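PDB 4QKO: pyocin-S2 from Pseudomonas aeruginosa, which kills sensitive bacteria by breaking down their chromosomal DNA and blocking lipid synthesis, the chain here being its C-terminal nuclease domain. Local coordinates for residues A83-E88 against G94-E99; I100-R105 against G110-M115. All coordinates share one frame; numbering follows the deposited sequence.

Interaction 1 of 2, residues A83-E88 against G94-E99; sequences APYVRE and GRIKIE
K97 lies against A83, P84 and Y85, and its side chain illustrates how a lysine can use its whole length. CB and CG both pass the carbonyl of P84, CG 3.4 Å from its O, with the CB of A83 also near the lysine CB, and CD then runs beside the A83 carbonyl. CE rests over a face of the Y85 phenol, offset toward the rim and 3.4 Å from CZ, a CH-pi contact. At the tip a bend about the last torsion (chi4 -127°) turns NZ to the O of A83, 2.9 Å away in the carbonyl plane; the same ammonium lies off-centre for a cation-pi interaction with the ring and forms a salt bridge with E31 of the immunity protein chain. At the edge of the Y85 ring, in its plane, sits I96 CD1, 3.4 Å from CE2. The Y85 hydroxyl reaches H34 of the immunity protein.

The backbones join at a single beta bridge between Y85 and K97. I98 N donates to P84 O at 3.0 Å and V86 N to I96 O at 2.9 Å, one on each side of the bridge. V86 CG1 and I98 CD1 add an apolar contact at 3.5 Å, and W57 of helix 49-62 packs on I98 and P84.

The lysine charge is thus met by a carbonyl and a carboxylate of the partner chain, with an off-centre aromatic ring beside it, which suggests that the loop presets K97 and Y85 for the immunity protein.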
ATOM      1  N   ALA B  83      -3.556  -3.295  -2.277  1.00 17.93           N
ATOM      2  CA  ALA B  83      -2.213  -3.512  -1.772  1.00 17.12           C
ATOM      3  C   ALA B  83      -1.795  -2.312  -0.945  1.00 18.00           C
ATOM      4  O   ALA B  83      -2.134  -1.194  -1.267  1.00 17.71           O
ATOM      5  CB  ALA B  83      -1.225  -3.661  -2.930  1.00 16.70           C
ATOM      6  N   PRO B  84      -0.893  -2.526   0.019  1.00 18.22           N
ATOM      7  CA  PRO B  84      -0.395  -1.426   0.782  1.00 17.61           C
ATOM      8  C   PRO B  84       0.527  -0.566  -0.035  1.00 16.95           C
ATOM      9  O   PRO B  84       1.209  -1.031  -0.961  1.00 16.13           O
ATOM     10  CB  PRO B  84       0.386  -2.079   1.902  1.00 18.57           C
ATOM     11  CG  PRO B  84       0.694  -3.466   1.421  1.00 18.54           C
ATOM     12  CD  PRO B  84      -0.333  -3.824   0.421  1.00 19.36           C
ATOM     13  N   TYR B  85       0.585   0.688   0.380  1.00 15.13           N
ATOM     14  CA  TYR B  85       1.617   1.600  -0.133  1.00 15.65           C
ATOM     15  C   TYR B  85       3.010   1.254   0.444  1.00 14.15           C
ATOM     16  O   TYR B  85       3.124   0.817   1.604  1.00 13.18           O
ATOM     17  CB  TYR B  85       1.273   3.087   0.225  1.00 15.67           C
ATOM     18  CG  TYR B  85       0.043   3.607  -0.512  1.00 17.11           C
ATOM     19  CD1 TYR B  85      -1.257   3.371   0.004  1.00 18.71           C
ATOM     20  CD2 TYR B  85       0.143   4.237  -1.682  1.00 18.51           C
ATOM     21  CE1 TYR B  85      -2.383   3.838  -0.649  1.00 20.69           C
ATOM     22  CE2 TYR B  85      -0.956   4.742  -2.337  1.00 19.41           C
ATOM     23  CZ  TYR B  85      -2.235   4.508  -1.834  1.00 22.57           C
ATOM     24  OH  TYR B  85      -3.369   4.970  -2.497  1.00 24.25           O
ATOM     25  N   VAL B  86       4.059   1.323  -0.401  1.00 15.55           N
ATOM     26  CA  VAL B  86       5.416   1.155   0.090  1.00 15.66           C
ATOM     27  C   VAL B  86       5.973   2.461   0.670  1.00 15.25           C
ATOM     28  O   VAL B  86       5.414   3.566   0.544  1.00 14.84           O
ATOM     29  CB  VAL B  86       6.394   0.560  -0.948  1.00 17.84           C
ATOM     30  CG1 VAL B  86       5.829  -0.761  -1.445  1.00 18.96           C
ATOM     31  CG2 VAL B  86       6.577   1.519  -2.126  1.00 18.50           C
ATOM     32  N   ARG B  87       7.047   2.299   1.361  1.00 16.22           N
ATOM     33  CA  ARG B  87       7.817   3.434   1.878  1.00 17.52           C
ATOM     34  C   ARG B  87       8.269   4.291   0.732  1.00 17.04           C
ATOM     35  O   ARG B  87       8.528   3.797  -0.368  1.00 16.46           O
ATOM     36  CB  ARG B  87       9.017   2.955   2.672  1.00 20.35           C
ATOM     37  CG  ARG B  87       8.673   2.363   4.020  1.00 24.61           C
ATOM     38  CD  ARG B  87       9.886   1.636   4.585  1.00 30.33           C
ATOM     39  NE  ARG B  87       9.561   1.065   5.902  1.00 32.45           N
ATOM     40  CZ  ARG B  87       9.534   1.755   7.032  1.00 38.72           C
ATOM     41  NH1 ARG B  87       9.886   3.041   7.099  1.00 40.69           N
ATOM     42  NH2 ARG B  87       9.152   1.134   8.144  1.00 50.01           N
ATOM     43  N   GLU B  88       8.364   5.590   0.977  1.00 15.91           N
ATOM     44  CA  GLU B  88       8.820   6.525  -0.014  1.00 18.12           C
ATOM     45  C   GLU B  88      10.124   6.067  -0.654  1.00 18.22           C
ATOM     46  O   GLU B  88      10.268   6.186  -1.870  1.00 20.22           O
ATOM     47  CB  GLU B  88       8.976   7.918   0.630  1.00 19.98           C
ATOM     48  CG  GLU B  88       7.616   8.636   0.769  1.00 24.10           C
ATOM     49  CD  GLU B  88       7.200   9.401  -0.494  1.00 28.27           C
ATOM     50  OE1 GLU B  88       8.090   9.743  -1.320  1.00 34.01           O
ATOM     51  OE2 GLU B  88       5.989   9.678  -0.683  1.00 27.17           O
ATOM     52  N   GLY B  94       5.755   6.273 -10.643  1.00 47.36           N
ATOM     53  CA  GLY B  94       4.310   6.105 -10.588  1.00 44.72           C
ATOM     54  C   GLY B  94       3.850   4.872  -9.861  1.00 39.72           C
ATOM     55  O   GLY B  94       2.656   4.724  -9.569  1.00 42.74           O
ATOM     56  N   ARG B  95       4.794   3.998  -9.520  1.00 32.84           N
ATOM     57  CA  ARG B  95       4.473   2.765  -8.791  1.00 27.84           C
ATOM     58  C   ARG B  95       4.785   2.874  -7.296  1.00 25.22           C
ATOM     59  O   ARG B  95       5.946   3.051  -6.953  1.00 24.52           O
ATOM     60  CB  ARG B  95       5.240   1.603  -9.422  1.00 28.52           C
ATOM     61  CG  ARG B  95       4.764   1.373 -10.863  1.00 32.29           C
ATOM     62  CD  ARG B  95       5.861   0.754 -11.745  1.00 32.19           C
ATOM     63  NE  ARG B  95       6.156  -0.600 -11.343  1.00 31.49           N
ATOM     64  CZ  ARG B  95       7.169  -1.311 -11.807  1.00 32.89           C
ATOM     65  NH1 ARG B  95       8.012  -0.793 -12.706  1.00 34.29           N
ATOM     66  NH2 ARG B  95       7.340  -2.540 -11.384  1.00 31.86           N
ATOM     67  N   ILE B  96       3.723   2.915  -6.473  1.00 20.89           N
ATOM     68  CA  ILE B  96       3.815   3.239  -5.095  1.00 20.97           C
ATOM     69  C   ILE B  96       3.232   2.146  -4.164  1.00 18.16           C
ATOM     70  O   ILE B  96       3.193   2.342  -3.001  1.00 17.51           O
ATOM     71  CB  ILE B  96       3.241   4.687  -4.797  1.00 23.13           C
ATOM     72  CG1 ILE B  96       1.750   4.781  -5.097  1.00 24.67           C
ATOM     73  CG2 ILE B  96       3.967   5.706  -5.688  1.00 24.49           C
ATOM     74  CD1 ILE B  96       1.128   6.078  -4.624  1.00 25.73           C
ATOM     75  N   LYS B  97       2.873   0.985  -4.706  1.00 19.68           N
ATOM     76  CA  LYS B  97       2.270  -0.114  -3.947  1.00 19.71           C
ATOM     77  C   LYS B  97       3.077  -1.403  -4.110  1.00 19.22           C
ATOM     78  O   LYS B  97       3.823  -1.568  -5.092  1.00 20.43           O
ATOM     79  CB  LYS B  97       0.827  -0.327  -4.385  1.00 21.47           C
ATOM     80  CG  LYS B  97      -0.027   0.672  -3.678  1.00 23.01           C
ATOM     81  CD  LYS B  97      -1.380   0.718  -4.260  1.00 25.35           C
ATOM     82  CE  LYS B  97      -2.315   1.473  -3.337  1.00 25.00           C
ATOM     83  NZ  LYS B  97      -3.479   0.604  -3.077  1.00 24.31           N
ATOM     84  N   ILE B  98       2.991  -2.257  -3.109  1.00 17.20           N
ATOM     85  CA  ILE B  98       3.529  -3.592  -3.180  1.00 16.73           C
ATOM     86  C   ILE B  98       2.925  -4.317  -4.409  1.00 17.69           C
ATOM     87  O   ILE B  98       1.665  -4.277  -4.689  1.00 18.99           O
ATOM     88  CB  ILE B  98       3.228  -4.402  -1.924  1.00 17.08           C
ATOM     89  CG1 ILE B  98       4.009  -3.936  -0.653  1.00 17.23           C
ATOM     90  CG2 ILE B  98       3.528  -5.854  -2.133  1.00 17.09           C
ATOM     91  CD1 ILE B  98       5.516  -4.203  -0.670  1.00 19.61           C
ATOM     92  N   GLU B  99       3.808  -5.005  -5.124  1.00 18.29           N
ATOM     93  CA  GLU B  99       3.438  -5.790  -6.301  1.00 20.46           C
ATOM     94  C   GLU B  99       3.718  -7.271  -6.092  1.00 19.73           C
ATOM     95  O   GLU B  99       4.662  -7.641  -5.457  1.00 21.64           O
ATOM     96  CB  GLU B  99       4.168  -5.287  -7.568  1.00 22.63           C
ATOM     97  CG  GLU B  99       3.843  -3.818  -7.883  1.00 25.97           C
ATOM     98  CD  GLU B  99       4.776  -3.147  -8.930  1.00 31.26           C
ATOM     99  OE1 GLU B  99       5.704  -3.812  -9.441  1.00 36.29           O
ATOM    100  OE2 GLU B  99       4.595  -1.936  -9.234  1.00 31.24           O
TER

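Interaction 2 of 2, residues I100-R105 against G110-M115. With MG (magnesium ion), chain O.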
ATOM      1  N   ILE B 100       2.896  -8.129  -6.697  1.00 19.50           N
ATOM      2  CA  ILE B 100       3.109  -9.579  -6.683  1.00 19.95           C
ATOM      3  C   ILE B 100       3.624 -10.023  -8.046  1.00 23.87           C
ATOM      4  O   ILE B 100       2.951  -9.744  -9.057  1.00 22.73           O
ATOM      5  CB  ILE B 100       1.785 -10.265  -6.339  1.00 22.50           C
ATOM      6  CG1 ILE B 100       1.454  -9.930  -4.896  1.00 24.45           C
ATOM      7  CG2 ILE B 100       1.872 -11.778  -6.451  1.00 22.90           C
ATOM      8  CD1 ILE B 100       0.087 -10.362  -4.441  1.00 26.39           C
ATOM      9  N   HIS B 101       4.826 -10.628  -8.045  1.00 25.15           N
ATOM     10  CA  HIS B 101       5.647 -11.046  -9.241  1.00 30.16           C
ATOM     11  C   HIS B 101       5.683 -12.583  -9.227  1.00 26.45           C
ATOM     12  O   HIS B 101       5.648 -13.191  -8.144  1.00 25.06           O
ATOM     13  CB  HIS B 101       7.071 -10.401  -9.102  1.00 34.47           C
ATOM     14  CG  HIS B 101       8.279 -11.148  -9.687  1.00 43.93           C
ATOM     15  ND1 HIS B 101       8.885 -10.796 -10.888  1.00 50.74           N
ATOM     16  CD2 HIS B 101       9.099 -12.089  -9.142  1.00 50.03           C
ATOM     17  CE1 HIS B 101       9.951 -11.557 -11.095  1.00 52.17           C
ATOM     18  NE2 HIS B 101      10.108 -12.343 -10.046  1.00 49.87           N
ATOM     19  N   HIS B 102       5.791 -13.167 -10.415  1.00 23.59           N
ATOM     20  CA  HIS B 102       5.977 -14.596 -10.550  1.00 24.10           C
ATOM     21  C   HIS B 102       7.457 -14.911 -10.629  1.00 25.63           C
ATOM     22  O   HIS B 102       8.191 -14.326 -11.422  1.00 28.94           O
ATOM     23  CB  HIS B 102       5.278 -15.049 -11.813  1.00 23.58           C
ATOM     24  CG  HIS B 102       3.794 -15.072 -11.679  1.00 24.69           C
ATOM     25  ND1 HIS B 102       3.018 -13.943 -11.843  1.00 26.97           N
ATOM     26  CD2 HIS B 102       2.951 -16.041 -11.261  1.00 25.68           C
ATOM     27  CE1 HIS B 102       1.750 -14.237 -11.616  1.00 27.67           C
ATOM     28  NE2 HIS B 102       1.682 -15.506 -11.262  1.00 24.95           N
ATOM     29  N   LYS B 103       7.937 -15.839  -9.841  1.00 26.72           N
ATOM     30  CA  LYS B 103       9.355 -16.210  -9.913  1.00 29.28           C
ATOM     31  C   LYS B 103       9.727 -16.910 -11.212  1.00 30.61           C
ATOM     32  O   LYS B 103      10.741 -16.577 -11.823  1.00 29.56           O
ATOM     33  CB  LYS B 103       9.739 -17.093  -8.749  1.00 33.50           C
ATOM     34  CG  LYS B 103       9.310 -16.524  -7.425  1.00 40.13           C
ATOM     35  CD  LYS B 103      10.237 -16.968  -6.313  1.00 47.08           C
ATOM     36  CE  LYS B 103       9.886 -18.335  -5.811  1.00 51.28           C
ATOM     37  NZ  LYS B 103      11.134 -18.971  -5.299  1.00 61.30           N
ATOM     38  N   VAL B 104       8.907 -17.863 -11.623  1.00 28.62           N
ATOM     39  CA  VAL B 104       9.013 -18.525 -12.937  1.00 29.45           C
ATOM     40  C   VAL B 104       7.950 -18.004 -13.902  1.00 30.41           C
ATOM     41  O   VAL B 104       6.764 -18.026 -13.606  1.00 27.43           O
ATOM     42  CB  VAL B 104       8.897 -20.062 -12.789  1.00 30.99           C
ATOM     43  CG1 VAL B 104       9.029 -20.772 -14.146  1.00 29.70           C
ATOM     44  CG2 VAL B 104       9.954 -20.587 -11.818  1.00 30.51           C
ATOM     45  N   ARG B 105       8.355 -17.531 -15.086  1.00 33.75           N
ATOM     46  CA  ARG B 105       7.413 -16.915 -16.005  1.00 35.57           C
ATOM     47  C   ARG B 105       6.407 -17.945 -16.357  1.00 35.66           C
ATOM     48  O   ARG B 105       6.741 -19.130 -16.472  1.00 33.23           O
ATOM     49  CB  ARG B 105       8.094 -16.358 -17.267  1.00 42.19           C
ATOM     50  CG  ARG B 105       9.144 -15.291 -16.959  1.00 48.97           C
ATOM     51  CD  ARG B 105       9.345 -14.209 -18.030  1.00 57.15           C
ATOM     52  NE  ARG B 105       9.262 -14.658 -19.431  1.00 65.82           N
ATOM     53  CZ  ARG B 105      10.174 -15.398 -20.077  1.00 71.58           C
ATOM     54  NH1 ARG B 105      11.289 -15.831 -19.481  1.00 71.54           N
ATOM     55  NH2 ARG B 105       9.959 -15.725 -21.346  1.00 74.53           N
ATOM     56  N   GLY B 110       5.569 -21.572 -15.408  1.00 27.12           N
ATOM     57  CA  GLY B 110       5.267 -21.211 -14.036  1.00 24.88           C
ATOM     58  C   GLY B 110       3.779 -21.258 -13.753  1.00 24.95           C
ATOM     59  O   GLY B 110       2.936 -21.010 -14.636  1.00 23.97           O
ATOM     60  N   GLY B 111       3.455 -21.482 -12.475  1.00 25.92           N
ATOM     61  CA  GLY B 111       2.047 -21.536 -12.054  1.00 26.24           C
ATOM     62  C   GLY B 111       1.555 -20.133 -11.793  1.00 23.55           C
ATOM     63  O   GLY B 111       2.239 -19.321 -11.154  1.00 24.44           O
ATOM     64  N   VAL B 112       0.389 -19.845 -12.300  1.00 25.44           N
ATOM     65  CA  VAL B 112      -0.203 -18.503 -12.154  1.00 24.66           C
ATOM     66  C   VAL B 112      -0.588 -18.223 -10.675  1.00 23.83           C
ATOM     67  O   VAL B 112      -0.235 -17.147 -10.156  1.00 23.14           O
ATOM     68  CB  VAL B 112      -1.454 -18.278 -13.003  1.00 26.70           C
ATOM     69  CG1 VAL B 112      -2.048 -16.871 -12.752  1.00 27.54           C
ATOM     70  CG2 VAL B 112      -1.127 -18.473 -14.485  1.00 29.53           C
ATOM     71  N   TYR B 113      -1.315 -19.157 -10.057  1.00 20.48           N
ATOM     72  CA  TYR B 113      -1.732 -19.030  -8.638  1.00 21.30           C
ATOM     73  C   TYR B 113      -1.109 -20.095  -7.727  1.00 21.16           C
ATOM     74  O   TYR B 113      -1.672 -20.455  -6.728  1.00 21.08           O
ATOM     75  CB  TYR B 113      -3.261 -19.083  -8.563  1.00 21.53           C
ATOM     76  CG  TYR B 113      -3.974 -18.051  -9.423  1.00 21.36           C
ATOM     77  CD1 TYR B 113      -3.956 -16.698  -9.106  1.00 21.73           C
ATOM     78  CD2 TYR B 113      -4.592 -18.420 -10.589  1.00 23.52           C
ATOM     79  CE1 TYR B 113      -4.575 -15.765  -9.907  1.00 25.01           C
ATOM     80  CE2 TYR B 113      -5.214 -17.495 -11.395  1.00 25.10           C
ATOM     81  CZ  TYR B 113      -5.208 -16.164 -11.071  1.00 25.98           C
ATOM     82  OH  TYR B 113      -5.885 -15.228 -11.855  1.00 28.72           O
ATOM     83  N   ASN B 114       0.061 -20.592  -8.101  1.00 20.92           N
ATOM     84  CA  ASN B 114       0.859 -21.476  -7.270  1.00 21.79           C
ATOM     85  C   ASN B 114       1.569 -20.599  -6.291  1.00 19.42           C
ATOM     86  O   ASN B 114       2.354 -19.769  -6.682  1.00 20.23           O
ATOM     87  CB  ASN B 114       1.914 -22.202  -8.159  1.00 23.21           C
ATOM     88  CG  ASN B 114       2.873 -23.087  -7.370  1.00 23.87           C
ATOM     89  OD1 ASN B 114       2.913 -23.070  -6.163  1.00 24.38           O
ATOM     90  ND2 ASN B 114       3.593 -23.960  -8.087  1.00 27.34           N
ATOM     91  N   MET B 115       1.316 -20.766  -5.021  1.00 19.40           N
ATOM     92  CA  MET B 115       1.954 -19.884  -3.993  1.00 19.95           C
ATOM     93  C   MET B 115       3.424 -19.988  -3.900  1.00 20.53           C
ATOM     94  O   MET B 115       4.057 -19.057  -3.476  1.00 21.75           O
ATOM     95  CB  MET B 115       1.387 -20.140  -2.603  1.00 21.00           C
ATOM     96  CG  MET B 115      -0.110 -19.953  -2.526  1.00 22.32           C
ATOM     97  SD  MET B 115      -0.731 -18.276  -2.819  1.00 28.47           S
ATOM     98  CE  MET B 115      -2.258 -18.475  -3.652  1.00 30.72           C
TER
HETATM   99 MG    MG O 704       7.514  -9.539 -12.042  1.00 38.01          MG
HETATM  100  O   HOH W   1       5.973 -10.875 -12.624  1.00 39.85           O
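The imidazole of H102 turns an edge to the loop residues G111 and V112, with both of their carbonyl oxygens near its plane. NE2 gives its N-H to V112 O at 2.8 Å, lying in the carbonyl plane on a lone pair, with an angle of 158° at the hydrogen. Setting H102 CG anti to the carbonyl carbon (chi1 -74°) helps place the ring across the gap between the segments. CD2, next along the rim, comes within 3.4 Å of G111 O. The ring of W49 also meets that of H102, their planes about 50° apart. In the loop itself, a face of the Y113 ring carries V112 CG1, 3.5 Å above its centre.

The arrangement belongs to the beta-beta-alpha metal motif of HNH nucleases, part of the His-Me finger group: strand 99-102, a long loop, strand 118-121 and helix 123-130. The neighbouring H101 binds the magnesium ion through ND1 at 2.2 Å, with H126 from the helix as a second protein ligand, and a metal-bound water accepts a bond from H102 N. By similarity, H101, H126 and H130 would be zinc ligands.

At the start of the loop the chain turns back: G110 N bonds to R105 O at 2.9 Å, and G110 CA points a C-H almost straight at V104 O, 3.5 Å away. This close approach suits a glycine. N117, probably the asparagine of the HNH signature, joins the two sides by accepting from V104 N through OD1 and donating to G111 O through ND2.

In the fold
Interactions 1 and 2 follow one another along the chain: the first closes at E99 and the second opens at I100, within strand 99-102. Their centres are nevertheless about 20 Å apart, on opposite sides of the centre of the nuclease domain. Helix 49-62 serves both, packing W57 on residues of interaction 1 and bringing W49 to interaction 2. Interaction 1 faces the immunity protein, which touches neither segment of interaction 2, where H101 holds the metal. Still, the side chain of I98 is about 9 Å from that of H101. The layout is consistent with immunity proteins of this family binding beside the active site rather than on the metal.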